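Local coordinates for CYCLIN domain-containing protein (Chaetomium thermophilum, PDB 6Z3U) that probably serves as the cyclin H-type regulatory subunit of the CAK complex, binding and helping to activate its cyclin-dependent serine/threonine kinase, at residues Ser15-Trp21 and Arg180-Lys186; Glu86-Val90 and Asn125-Thr129; Thr228-Phe234 and Ala324-Leu329. All coordinates share one frame; numbering follows the deposited sequence.

The three contacts tie together the helical body of a cyclin. Contact 1 sets the short N-terminal helix 16-19 on the loop between helices 172-178 and 189-200; contact 2 joins the start of helix 83-103 to the loop after helix 108-124; contact 3 joins residues 228-234 to helix 313-330 within the C-terminal cyclin domain. Contacts 1 and 3 have centres about 17 Å apart and touch, K186 O lying 3.6 Å from Y231 CE2. Contact 2 stands about 21 Å from contact 1 and about 20 Å from contact 3, centre to centre, and touches neither. Residues of contact 1, and the loop that carries the second half of contact 2, pack against the kinase subunit.

Contact 1 (Ser15-Trp21 and Arg180-Lys186)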
loop_
_atom_site.group_PDB
_atom_site.type_symbol
_atom_site.label_atom_id
_atom_site.label_comp_id
_atom_site.label_asym_id
_atom_site.label_seq_id
_atom_site.Cartn_x
_atom_site.Cartn_y
_atom_site.Cartn_z
ATOM N N SER A 15 -6.774 -9.808 -1.440
ATOM C CA SER A 15 -6.739 -8.362 -1.324
ATOM C C SER A 15 -8.034 -7.833 -0.721
ATOM O O SER A 15 -9.097 -8.459 -0.816
ATOM C CB SER A 15 -6.518 -7.722 -2.697
ATOM O OG SER A 15 -7.653 -7.903 -3.529
ATOM N N SER A 16 -7.938 -6.660 -0.098
ATOM C CA SER A 16 -9.133 -6.010 0.423
ATOM C C SER A 16 -10.088 -5.651 -0.704
ATOM O O SER A 16 -11.308 -5.647 -0.510
ATOM C CB SER A 16 -8.747 -4.765 1.220
ATOM O OG SER A 16 -8.113 -3.804 0.396
ATOM N N GLN A 17 -9.551 -5.361 -1.890
ATOM C CA GLN A 17 -10.401 -5.016 -3.021
ATOM C C GLN A 17 -11.375 -6.138 -3.354
ATOM O O GLN A 17 -12.491 -5.872 -3.818
ATOM C CB GLN A 17 -9.534 -4.684 -4.236
ATOM C CG GLN A 17 -10.319 -4.334 -5.491
ATOM C CD GLN A 17 -9.508 -3.514 -6.478
ATOM O OE1 GLN A 17 -8.665 -2.708 -6.086
ATOM N NE2 GLN A 17 -9.758 -3.720 -7.768
ATOM N N TYR A 18 -10.983 -7.390 -3.124
ATOM C CA TYR A 18 -11.837 -8.521 -3.466
ATOM C C TYR A 18 -12.775 -8.895 -2.323
ATOM O O TYR A 18 -13.980 -9.062 -2.535
ATOM C CB TYR A 18 -10.982 -9.732 -3.853
ATOM C CG TYR A 18 -11.795 -10.973 -4.148
ATOM C CD1 TYR A 18 -12.330 -11.190 -5.410
ATOM C CD2 TYR A 18 -12.030 -11.924 -3.165
ATOM C CE1 TYR A 18 -13.078 -12.323 -5.687
ATOM C CE2 TYR A 18 -12.775 -13.060 -3.431
ATOM C CZ TYR A 18 -13.297 -13.255 -4.693
ATOM O OH TYR A 18 -14.040 -14.385 -4.961
ATOM N N GLU A 19 -12.238 -9.042 -1.111
ATOM C CA GLU A 19 -13.063 -9.503 -0.001
ATOM C C GLU A 19 -14.031 -8.427 0.477
ATOM O O GLU A 19 -15.098 -8.751 1.009
ATOM C CB GLU A 19 -12.174 -9.970 1.154
ATOM C CG GLU A 19 -11.430 -8.853 1.883
ATOM C CD GLU A 19 -10.769 -9.328 3.168
ATOM O OE1 GLU A 19 -10.045 -10.348 3.128
ATOM O OE2 GLU A 19 -10.974 -8.679 4.217
ATOM N N LEU A 20 -13.686 -7.155 0.293
ATOM C CA LEU A 20 -14.454 -6.046 0.847
ATOM C C LEU A 20 -15.162 -5.198 -0.195
ATOM O O LEU A 20 -16.268 -4.721 0.064
ATOM C CB LEU A 20 -13.535 -5.141 1.677
ATOM C CG LEU A 20 -13.693 -5.148 3.199
ATOM C CD1 LEU A 20 -13.678 -6.542 3.797
ATOM C CD2 LEU A 20 -12.574 -4.307 3.805
ATOM N N TRP A 21 -14.559 -4.986 -1.362
ATOM C CA TRP A 21 -15.088 -4.060 -2.357
ATOM C C TRP A 21 -15.215 -4.730 -3.716
ATOM O O TRP A 21 -14.903 -4.141 -4.756
ATOM C CB TRP A 21 -14.217 -2.811 -2.446
ATOM C CG TRP A 21 -14.191 -2.036 -1.171
ATOM C CD1 TRP A 21 -13.169 -1.970 -0.270
ATOM C CD2 TRP A 21 -15.244 -1.225 -0.643
ATOM N NE1 TRP A 21 -13.518 -1.161 0.783
ATOM C CE2 TRP A 21 -14.789 -0.691 0.578
ATOM C CE3 TRP A 21 -16.529 -0.896 -1.086
ATOM C CZ2 TRP A 21 -15.571 0.155 1.361
ATOM C CZ3 TRP A 21 -17.303 -0.055 -0.308
ATOM C CH2 TRP A 21 -16.821 0.460 0.901
ATOM N N ARG A 180 -13.738 1.698 4.810
ATOM C CA ARG A 180 -13.502 0.534 5.660
ATOM C C ARG A 180 -12.009 0.259 5.826
ATOM O O ARG A 180 -11.575 -0.891 5.918
ATOM C CB ARG A 180 -14.224 -0.696 5.104
ATOM C CG ARG A 180 -15.742 -0.584 5.146
ATOM C CD ARG A 180 -16.400 -1.939 4.968
ATOM N NE ARG A 180 -16.135 -2.818 6.103
ATOM C CZ ARG A 180 -16.452 -4.108 6.143
ATOM N NH1 ARG A 180 -16.170 -4.828 7.220
ATOM N NH2 ARG A 180 -17.048 -4.681 5.106
ATOM N N PHE A 181 -11.215 1.326 5.880
ATOM C CA PHE A 181 -9.790 1.236 6.185
ATOM C C PHE A 181 -9.015 0.439 5.141
ATOM O O PHE A 181 -7.901 -0.020 5.408
ATOM C CB PHE A 181 -9.572 0.623 7.573
ATOM C CG PHE A 181 -10.345 1.306 8.665
ATOM C CD1 PHE A 181 -9.836 2.432 9.289
ATOM C CD2 PHE A 181 -11.581 0.826 9.062
ATOM C CE1 PHE A 181 -10.543 3.063 10.293
ATOM C CE2 PHE A 181 -12.294 1.455 10.067
ATOM C CZ PHE A 181 -11.774 2.574 10.683
ATOM N N ALA A 182 -9.585 0.255 3.954
ATOM C CA ALA A 182 -8.923 -0.456 2.861
ATOM C C ALA A 182 -8.249 0.582 1.969
ATOM O O ALA A 182 -8.908 1.251 1.171
ATOM C CB ALA A 182 -9.922 -1.305 2.082
ATOM N N LEU A 183 -6.929 0.714 2.111
ATOM C CA LEU A 183 -6.166 1.728 1.394
ATOM C C LEU A 183 -5.441 1.191 0.167
ATOM O O LEU A 183 -4.946 1.991 -0.636
ATOM C CB LEU A 183 -5.146 2.378 2.337
ATOM C CG LEU A 183 -5.664 3.526 3.204
ATOM C CD1 LEU A 183 -6.993 3.182 3.846
ATOM C CD2 LEU A 183 -4.639 3.882 4.267
ATOM N N ASP A 184 -5.368 -0.129 -0.002
ATOM C CA ASP A 184 -4.661 -0.738 -1.129
ATOM C C ASP A 184 -5.653 -0.949 -2.266
ATOM O O ASP A 184 -6.448 -1.893 -2.249
ATOM C CB ASP A 184 -3.994 -2.047 -0.711
ATOM C CG ASP A 184 -4.981 -3.068 -0.165
ATOM O OD1 ASP A 184 -5.877 -2.684 0.618
ATOM O OD2 ASP A 184 -4.854 -4.260 -0.515
ATOM N N VAL A 185 -5.608 -0.063 -3.261
ATOM C CA VAL A 185 -6.472 -0.133 -4.431
ATOM C C VAL A 185 -5.624 -0.529 -5.630
ATOM O O VAL A 185 -4.512 -0.019 -5.814
ATOM C CB VAL A 185 -7.189 1.203 -4.699
ATOM C CG1 VAL A 185 -8.268 1.016 -5.753
ATOM C CG2 VAL A 185 -7.771 1.770 -3.413
ATOM N N LYS A 186 -6.156 -1.426 -6.452
ATOM C CA LYS A 186 -5.421 -2.023 -7.557
ATOM C C LYS A 186 -5.946 -1.447 -8.861
ATOM O O LYS A 186 -7.152 -1.496 -9.125
ATOM C CB LYS A 186 -5.557 -3.546 -7.538
ATOM C CG LYS A 186 -5.053 -4.176 -6.247
ATOM C CD LYS A 186 -5.339 -5.663 -6.195
ATOM C CE LYS A 186 -4.627 -6.317 -5.022
ATOM N NZ LYS A 186 -3.153 -6.089 -5.048
#
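S16 OG donates a hydrogen bond to D184 OD1 at 2.5 Å, reaching the syn side of the carboxylate but lying 33° out of its plane. S16 OG sits between its backbone N and carbonyl carbon (chi1 63°), and serine suits the place because this hydroxyl can donate while its small size lets A182 CB lie alongside, 3.5 Å from S16 OG. Q17 does the reverse and accepts: its extended side chain, CG anti to the backbone N (chi1 179°), carries OE1 to K186 N at 2.8 Å, gripping the loop backbone. K186 in turn lays its CE against S15 CB, while S15 OG is bonded to Y12 O and weakly caps Y18 N. At the other end L20 CG lies over one face of the R180 guanidinium, 3.9 Å from NH2, and the edge of the W21 ring meets A182 CB 3.8 Å from W21 NE1, which donates to I179 O. Two hydrogen bonds thus fix the helical turn to the loop, beside L20 and W21 packed on R180 and A182. R146 of the kinase subunit packs on S16 and E147 of that chain on D184, so the S16 donor probably helps D184 keep its charge near another acid.

Contact 2 (Glu86-Val90 and Asn125-Thr129); sequences ELLLV and NSIMT
E86 and I127 run alongside one another with their side chains pointing opposite ways, E86 CG lying 3.7 Å from I127 CB. The glutamate is extended beyond CG, so CG packs on the isoleucine while the carboxylate continues to S126 and M128. There S126 OG gives a weak hydrogen bond to E86 OE2 at 3.3 Å, and the M128 side chain lies nearly perpendicular to that of E86, its methyl CE beside OE1. OE1 also accepts a hydrogen bond from N36 ND2 on helix 25-48, the carboxylate's stronger polar partner. I127 suits its place by being branched: CG1, anti to the carbonyl carbon (chi1 -73°), meets V90 CG2 at 3.7 Å, whereas CG2 faces L89 CD1 at 4.3 Å. Were E86 shortened to an alanine, N36 and S126 would probably lose their carboxylate partner, with a gap opened beside I127. S126 OG also accepts from M128 N at 2.9 Å, which makes an ST turn and probably helps keep the hydroxyl near the glutamate. Helices 343-358 and 108-124 cover the isoleucine further, through L357 and Y122. The arrangement is an ST turn in the loop between helices 108-124 and 132-146, docked on helix 83-103 within an all-helical cyclin fold.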
loop_
_atom_site.group_PDB
_atom_site.type_symbol
_atom_site.label_atom_id
_atom_site.label_comp_id
_atom_site.label_asym_id
_atom_site.label_seq_id
_atom_site.Cartn_x
_atom_site.Cartn_y
_atom_site.Cartn_z
ATOM N N GLU A 86 -29.439 9.502 -6.462
ATOM C CA GLU A 86 -28.269 9.488 -5.594
ATOM C C GLU A 86 -27.045 9.024 -6.369
ATOM O O GLU A 86 -25.979 9.646 -6.303
ATOM C CB GLU A 86 -28.537 8.585 -4.389
ATOM C CG GLU A 86 -27.985 9.099 -3.068
ATOM C CD GLU A 86 -28.410 8.243 -1.889
ATOM O OE1 GLU A 86 -29.583 8.345 -1.475
ATOM O OE2 GLU A 86 -27.573 7.479 -1.369
ATOM N N LEU A 87 -27.187 7.927 -7.121
ATOM C CA LEU A 87 -26.085 7.412 -7.926
ATOM C C LEU A 87 -25.710 8.371 -9.048
ATOM O O LEU A 87 -24.555 8.385 -9.489
ATOM C CB LEU A 87 -26.465 6.049 -8.507
ATOM C CG LEU A 87 -25.415 5.294 -9.320
ATOM C CD1 LEU A 87 -24.122 5.156 -8.543
ATOM C CD2 LEU A 87 -25.956 3.927 -9.713
ATOM N N LEU A 88 -26.669 9.164 -9.529
ATOM C CA LEU A 88 -26.380 10.104 -10.609
ATOM C C LEU A 88 -25.439 11.207 -10.140
ATOM O O LEU A 88 -24.524 11.601 -10.872
ATOM C CB LEU A 88 -27.684 10.695 -11.148
ATOM C CG LEU A 88 -27.704 11.124 -12.618
ATOM C CD1 LEU A 88 -29.119 11.488 -13.048
ATOM C CD2 LEU A 88 -26.767 12.290 -12.867
ATOM N N LEU A 89 -25.643 11.717 -8.925
ATOM C CA LEU A 89 -24.757 12.760 -8.418
ATOM C C LEU A 89 -23.363 12.210 -8.144
ATOM O O LEU A 89 -22.365 12.910 -8.341
ATOM C CB LEU A 89 -25.343 13.384 -7.153
ATOM C CG LEU A 89 -26.572 14.280 -7.327
ATOM C CD1 LEU A 89 -26.965 14.904 -5.994
ATOM C CD2 LEU A 89 -26.323 15.363 -8.365
ATOM N N VAL A 90 -23.274 10.959 -7.686
ATOM C CA VAL A 90 -21.965 10.347 -7.479
ATOM C C VAL A 90 -21.199 10.288 -8.793
ATOM O O VAL A 90 -19.999 10.581 -8.845
ATOM C CB VAL A 90 -22.117 8.950 -6.851
ATOM C CG1 VAL A 90 -20.776 8.226 -6.833
ATOM C CG2 VAL A 90 -22.681 9.063 -5.452
ATOM N N ASN A 125 -22.228 5.016 2.515
ATOM C CA ASN A 125 -22.854 6.230 3.010
ATOM C C ASN A 125 -23.695 6.837 1.899
ATOM O O ASN A 125 -23.407 6.658 0.712
ATOM C CB ASN A 125 -21.813 7.248 3.490
ATOM C CG ASN A 125 -20.981 6.728 4.640
ATOM O OD1 ASN A 125 -21.509 6.180 5.607
ATOM N ND2 ASN A 125 -19.670 6.884 4.535
ATOM N N SER A 126 -24.749 7.538 2.294
ATOM C CA SER A 126 -25.650 8.173 1.346
ATOM C C SER A 126 -25.230 9.611 1.087
ATOM O O SER A 126 -24.629 10.266 1.942
ATOM C CB SER A 126 -27.089 8.139 1.860
ATOM O OG SER A 126 -27.802 9.271 1.393
ATOM N N ILE A 127 -25.553 10.101 -0.113
ATOM C CA ILE A 127 -25.265 11.485 -0.471
ATOM C C ILE A 127 -26.052 12.462 0.390
ATOM O O ILE A 127 -25.644 13.618 0.548
ATOM C CB ILE A 127 -25.563 11.704 -1.968
ATOM C CG1 ILE A 127 -24.493 11.032 -2.828
ATOM C CG2 ILE A 127 -25.641 13.187 -2.294
ATOM C CD1 ILE A 127 -23.198 11.812 -2.918
ATOM N N MET A 128 -27.189 12.034 0.939
ATOM C CA MET A 128 -27.990 12.887 1.806
ATOM C C MET A 128 -27.416 13.014 3.211
ATOM O O MET A 128 -27.951 13.793 4.008
ATOM C CB MET A 128 -29.419 12.344 1.893
ATOM C CG MET A 128 -30.145 12.319 0.568
ATOM S SD MET A 128 -31.826 11.691 0.710
ATOM C CE MET A 128 -31.568 9.929 0.540
ATOM N N THR A 129 -26.354 12.272 3.535
ATOM C CA THR A 129 -25.739 12.307 4.857
ATOM C C THR A 129 -24.506 13.202 4.910
ATOM O O THR A 129 -24.373 14.016 5.829
ATOM C CB THR A 129 -25.366 10.887 5.300
ATOM O OG1 THR A 129 -26.447 9.995 5.004
ATOM C CG2 THR A 129 -25.085 10.850 6.792
#

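Contact 3 (Thr228-Phe234 and Ala324-Leu329)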
loop_
_atom_site.group_PDB
_atom_site.type_symbol
_atom_site.label_atom_id
_atom_site.label_comp_id
_atom_site.label_asym_id
_atom_site.label_seq_id
_atom_site.Cartn_x
_atom_site.Cartn_y
_atom_site.Cartn_z
ATOM N N THR A 228 -17.785 4.270 -14.083
ATOM C CA THR A 228 -18.725 3.161 -14.025
ATOM C C THR A 228 -18.336 2.231 -12.878
ATOM O O THR A 228 -17.342 2.448 -12.178
ATOM C CB THR A 228 -18.755 2.417 -15.361
ATOM O OG1 THR A 228 -19.924 1.590 -15.424
ATOM C CG2 THR A 228 -17.512 1.549 -15.522
ATOM N N ASP A 229 -19.131 1.175 -12.689
ATOM C CA ASP A 229 -18.903 0.203 -11.625
ATOM C C ASP A 229 -17.939 -0.908 -12.030
ATOM O O ASP A 229 -18.060 -2.038 -11.538
ATOM C CB ASP A 229 -20.237 -0.397 -11.173
ATOM C CG ASP A 229 -21.166 0.638 -10.575
ATOM O OD1 ASP A 229 -20.676 1.706 -10.148
ATOM O OD2 ASP A 229 -22.386 0.381 -10.527
ATOM N N ALA A 230 -16.977 -0.618 -12.908
ATOM C CA ALA A 230 -16.088 -1.664 -13.403
ATOM C C ALA A 230 -15.292 -2.307 -12.272
ATOM O O ALA A 230 -15.169 -3.536 -12.211
ATOM C CB ALA A 230 -15.145 -1.090 -14.461
ATOM N N TYR A 231 -14.744 -1.495 -11.364
ATOM C CA TYR A 231 -13.883 -2.037 -10.317
ATOM C C TYR A 231 -14.619 -3.030 -9.429
ATOM O O TYR A 231 -14.007 -3.976 -8.919
ATOM C CB TYR A 231 -13.314 -0.901 -9.464
ATOM C CG TYR A 231 -12.105 -0.212 -10.058
ATOM C CD1 TYR A 231 -12.063 0.127 -11.402
ATOM C CD2 TYR A 231 -11.012 0.111 -9.266
ATOM C CE1 TYR A 231 -10.961 0.758 -11.945
ATOM C CE2 TYR A 231 -9.907 0.746 -9.799
ATOM C CZ TYR A 231 -9.888 1.068 -11.138
ATOM O OH TYR A 231 -8.791 1.697 -11.674
ATOM N N PHE A 232 -15.927 -2.845 -9.239
ATOM C CA PHE A 232 -16.669 -3.677 -8.301
ATOM C C PHE A 232 -16.966 -5.069 -8.843
ATOM O O PHE A 232 -17.186 -5.992 -8.051
ATOM C CB PHE A 232 -17.994 -3.006 -7.922
ATOM C CG PHE A 232 -17.835 -1.658 -7.278
ATOM C CD1 PHE A 232 -17.130 -1.516 -6.094
ATOM C CD2 PHE A 232 -18.410 -0.535 -7.848
ATOM C CE1 PHE A 232 -16.989 -0.276 -5.502
ATOM C CE2 PHE A 232 -18.273 0.703 -7.259
ATOM C CZ PHE A 232 -17.563 0.833 -6.085
ATOM N N HIS A 233 -16.972 -5.245 -10.165
ATOM C CA HIS A 233 -17.357 -6.508 -10.772
ATOM C C HIS A 233 -16.247 -7.183 -11.563
ATOM O O HIS A 233 -16.426 -8.333 -11.979
ATOM C CB HIS A 233 -18.563 -6.298 -11.701
ATOM C CG HIS A 233 -19.647 -5.462 -11.097
ATOM N ND1 HIS A 233 -20.282 -5.801 -9.923
ATOM C CD2 HIS A 233 -20.204 -4.296 -11.503
ATOM C CE1 HIS A 233 -21.185 -4.883 -9.631
ATOM N NE2 HIS A 233 -21.158 -3.959 -10.575
ATOM N N PHE A 234 -15.114 -6.517 -11.779
ATOM C CA PHE A 234 -14.060 -7.060 -12.621
ATOM C C PHE A 234 -12.701 -6.771 -12.004
ATOM O O PHE A 234 -12.533 -5.823 -11.233
ATOM C CB PHE A 234 -14.132 -6.483 -14.040
ATOM C CG PHE A 234 -15.468 -6.669 -14.697
ATOM C CD1 PHE A 234 -15.823 -7.891 -15.242
ATOM C CD2 PHE A 234 -16.372 -5.622 -14.766
ATOM C CE1 PHE A 234 -17.052 -8.066 -15.846
ATOM C CE2 PHE A 234 -17.602 -5.790 -15.369
ATOM C CZ PHE A 234 -17.944 -7.014 -15.911
ATOM N N ALA A 324 -18.478 -8.924 -21.055
ATOM C CA ALA A 324 -19.387 -8.242 -20.140
ATOM C C ALA A 324 -18.782 -6.930 -19.655
ATOM O O ALA A 324 -19.474 -5.909 -19.575
ATOM C CB ALA A 324 -19.722 -9.152 -18.959
ATOM N N CYS A 325 -17.487 -6.940 -19.331
ATOM C CA CYS A 325 -16.811 -5.705 -18.948
ATOM C C CYS A 325 -16.683 -4.757 -20.134
ATOM O O CYS A 325 -16.799 -3.536 -19.977
ATOM C CB CYS A 325 -15.432 -6.024 -18.371
ATOM S SG CYS A 325 -14.498 -4.576 -17.832
ATOM N N ARG A 326 -16.439 -5.304 -21.327
ATOM C CA ARG A 326 -16.326 -4.467 -22.516
ATOM C C ARG A 326 -17.601 -3.667 -22.746
ATOM O O ARG A 326 -17.548 -2.503 -23.162
ATOM C CB ARG A 326 -16.012 -5.339 -23.732
ATOM C CG ARG A 326 -15.407 -4.589 -24.903
ATOM C CD ARG A 326 -15.225 -5.508 -26.103
ATOM N NE ARG A 326 -14.548 -4.852 -27.219
ATOM C CZ ARG A 326 -15.160 -4.145 -28.167
ATOM N NH1 ARG A 326 -16.479 -3.985 -28.144
ATOM N NH2 ARG A 326 -14.451 -3.593 -29.141
ATOM N N ASP A 327 -18.760 -4.274 -22.476
ATOM C CA ASP A 327 -20.028 -3.581 -22.678
ATOM C C ASP A 327 -20.272 -2.539 -21.591
ATOM O O ASP A 327 -20.809 -1.460 -21.868
ATOM C CB ASP A 327 -21.171 -4.595 -22.721
ATOM C CG ASP A 327 -21.094 -5.511 -23.931
ATOM O OD1 ASP A 327 -20.663 -5.047 -25.007
ATOM O OD2 ASP A 327 -21.458 -6.700 -23.803
ATOM N N MET A 328 -19.888 -2.843 -20.350
ATOM C CA MET A 328 -20.054 -1.872 -19.272
ATOM C C MET A 328 -19.223 -0.621 -19.526
ATOM O O MET A 328 -19.688 0.501 -19.292
ATOM C CB MET A 328 -19.675 -2.506 -17.932
ATOM C CG MET A 328 -19.841 -1.568 -16.746
ATOM S SD MET A 328 -19.761 -2.405 -15.148
ATOM C CE MET A 328 -21.329 -1.907 -14.438
ATOM N N LEU A 329 -17.988 -0.793 -20.003
ATOM C CA LEU A 329 -17.118 0.353 -20.246
ATOM C C LEU A 329 -17.617 1.203 -21.408
ATOM O O LEU A 329 -17.505 2.434 -21.378
ATOM C CB LEU A 329 -15.691 -0.125 -20.519
ATOM C CG LEU A 329 -14.742 -0.179 -19.322
ATOM C CD1 LEU A 329 -15.334 -0.994 -18.183
ATOM C CD2 LEU A 329 -13.395 -0.744 -19.748
#
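A230 and C325 mark the nearest backbone approach, their CA atoms 6.9 Å apart, where the short, weakly bonded helix at about 230-233 comes up to residues 324-329 of helix 313-330. F234 follows that short helix, and C325 CB stands 3.4 Å above the centroid of the F234 ring, only 3° off the ring normal, in a CH-pi contact. With SG anti to the backbone N (chi1 -179°), the C325 sulfur lies over the same face, 4.0 Å from the F234 centroid; the small cysteine is consistent with a flat ring lying over it. H233 CB lies against the opposite face, toward its rim. M328 reaches instead to the edge of F234, its SD 4.0 Å from F234 CE2 in a Met-aromatic contact, and then bends at its thioether so that CE touches D229 CB and the edge of the H233 ring at CD2, 3.9 Å away. The flexible methionine also packs its CG against T228 OG1 at 3.4 Å. A230 offers a small methyl, CB, that meets L329 CD1 at 3.7 Å. Around this seam, helix 236-247 covers F234 through I239 and C325 through A242, while on helix 25-48 R32 makes a salt bridge with D229 and P25 and L28 pack on H233.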